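Glycoside transferase (Listeria monocytogenes, PDB 6R2M) is an extracellular glycoside hydrolase that probably acts on the exopolysaccharide of the bacterium. Local coordinates at residues M57-L60 and V61-D65. Residues are numbered along the deposited sequence; the frame is centred on the assembly and turned at random.
Sequences MEYL and VEVND
Tyr59 and Val63, one helical turn apart, make the main side-chain contact at the C-terminal end of helix 50-62. Val63 CG1 sits over one face of the phenol ring in a CH-pi contact, 3.9 Å from the ring centroid and displaced toward the hydroxyl end, where it comes within 3.4 Å of Tyr59 CZ. The second methyl, CG2, lies 3.7 Å from Tyr59 CE2, so both branches of the valine meet the ring. With CG of the tyrosine anti to the backbone N (chi1 180°), the ring projects from the helix and leans toward its C-terminal end, across the side chain of Val63; Val22 and Gln23 of helix 21-29 also touch it, and its OH is hydrogen-bonded to Lys312 NZ.

Backbone bonds carry the helix to its end: Val61 N donates to Met57 O and Glu62 N to Glu58 O, and Val63 N reaches Tyr59 O at 3.0 Å. Beyond this the chain reverses in a Schellman motif. Asn64, at positive phi (63°), is the C-prime residue; Asp65 N donates to Leu60 O at 3.0 Å in a nearly straight bond (171°), while Asn64 N returns to Val61 O at 3.1 Å.

The side chains of Leu60 and Asp65 lie alongside each other, pointing the same way, with Leu60 CD2 4.1 Å from Asp65 OD2. Asp65 is the N-cap residue of helix 66-79, and its side chain caps a backbone N of that helix. Its buried OD2 is hydrogen-bonded to Thr68 OG1 at the start of helix 66-79 and to Gln23 NE2 of helix 21-29.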
loop_
_atom_site.group_PDB
_atom_site.type_symbol
_atom_site.label_atom_id
_atom_site.label_comp_id
_atom_site.label_asym_id
_atom_site.label_seq_id
_atom_site.Cartn_x
_atom_site.Cartn_y
_atom_site.Cartn_z
ATOM N N MET A 57 2.561 10.162 -3.944
ATOM C CA MET A 57 2.472 10.183 -5.404
ATOM C C MET A 57 1.121 9.682 -5.891
ATOM O O MET A 57 0.533 10.263 -6.813
ATOM C CB MET A 57 3.592 9.341 -6.004
ATOM C CG MET A 57 4.937 10.019 -5.892
ATOM S SD MET A 57 6.359 8.962 -6.299
ATOM C CE MET A 57 5.987 8.548 -8.017
ATOM N N GLU A 58 0.631 8.587 -5.299
ATOM C CA GLU A 58 -0.679 8.057 -5.659
ATOM C C GLU A 58 -1.768 9.106 -5.443
ATOM O O GLU A 58 -2.612 9.339 -6.322
ATOM C CB GLU A 58 -0.939 6.793 -4.835
ATOM C CG GLU A 58 -2.238 6.107 -5.131
ATOM C CD GLU A 58 -2.374 4.793 -4.373
ATOM O OE1 GLU A 58 -1.335 4.202 -4.005
ATOM O OE2 GLU A 58 -3.519 4.341 -4.159
ATOM N N TYR A 59 -1.754 9.763 -4.279
ATOM C CA TYR A 59 -2.720 10.813 -3.994
ATOM C C TYR A 59 -2.634 11.944 -5.015
ATOM O O TYR A 59 -3.660 12.440 -5.487
ATOM C CB TYR A 59 -2.509 11.354 -2.572
ATOM C CG TYR A 59 -3.492 12.446 -2.236
ATOM C CD1 TYR A 59 -4.765 12.127 -1.767
ATOM C CD2 TYR A 59 -3.175 13.783 -2.443
ATOM C CE1 TYR A 59 -5.686 13.110 -1.473
ATOM C CE2 TYR A 59 -4.098 14.791 -2.154
ATOM C CZ TYR A 59 -5.350 14.445 -1.673
ATOM O OH TYR A 59 -6.289 15.436 -1.407
ATOM N N LEU A 60 -1.416 12.362 -5.370
ATOM C CA LEU A 60 -1.254 13.515 -6.247
ATOM C C LEU A 60 -1.782 13.247 -7.648
ATOM O O LEU A 60 -2.292 14.167 -8.293
ATOM C CB LEU A 60 0.220 13.925 -6.284
ATOM C CG LEU A 60 0.683 14.408 -4.912
ATOM C CD1 LEU A 60 2.186 14.511 -4.911
ATOM C CD2 LEU A 60 0.030 15.740 -4.458
ATOM N N VAL A 61 -1.683 12.006 -8.134
ATOM C CA VAL A 61 -2.319 11.675 -9.408
ATOM C C VAL A 61 -3.830 11.772 -9.277
ATOM O O VAL A 61 -4.511 12.308 -10.164
ATOM C CB VAL A 61 -1.879 10.281 -9.890
ATOM C CG1 VAL A 61 -2.661 9.877 -11.155
ATOM C CG2 VAL A 61 -0.397 10.266 -10.174
ATOM N N GLU A 62 -4.375 11.283 -8.156
ATOM C CA GLU A 62 -5.819 11.296 -7.961
ATOM C C GLU A 62 -6.370 12.720 -7.960
ATOM O O GLU A 62 -7.461 12.965 -8.489
ATOM C CB GLU A 62 -6.180 10.570 -6.656
ATOM C CG GLU A 62 -7.667 10.484 -6.369
ATOM C CD GLU A 62 -8.442 9.714 -7.431
ATOM O OE1 GLU A 62 -7.873 8.792 -8.063
ATOM O OE2 GLU A 62 -9.636 10.042 -7.626
ATOM N N VAL A 63 -5.629 13.676 -7.396
ATOM C CA VAL A 63 -6.104 15.060 -7.321
ATOM C C VAL A 63 -5.551 15.924 -8.456
ATOM O O VAL A 63 -5.696 17.149 -8.422
ATOM C CB VAL A 63 -5.816 15.703 -5.948
ATOM C CG1 VAL A 63 -6.512 14.918 -4.840
ATOM C CG2 VAL A 63 -4.309 15.826 -5.657
ATOM N N ASN A 64 -4.935 15.314 -9.468
ATOM C CA ASN A 64 -4.560 16.017 -10.702
ATOM C C ASN A 64 -3.541 17.117 -10.445
ATOM O O ASN A 64 -3.677 18.233 -10.941
ATOM C CB ASN A 64 -5.792 16.592 -11.419
ATOM C CG ASN A 64 -5.472 17.062 -12.832
ATOM O OD1 ASN A 64 -4.746 16.388 -13.561
ATOM N ND2 ASN A 64 -5.979 18.234 -13.206
ATOM N N ASP A 65 -2.513 16.822 -9.649
ATOM C CA ASP A 65 -1.508 17.827 -9.289
ATOM C C ASP A 65 -0.153 17.450 -9.891
ATOM O O ASP A 65 0.707 16.857 -9.239
ATOM C CB ASP A 65 -1.434 17.984 -7.768
ATOM C CG ASP A 65 -0.518 19.126 -7.340
ATOM O OD1 ASP A 65 0.140 19.744 -8.206
ATOM O OD2 ASP A 65 -0.451 19.402 -6.124
#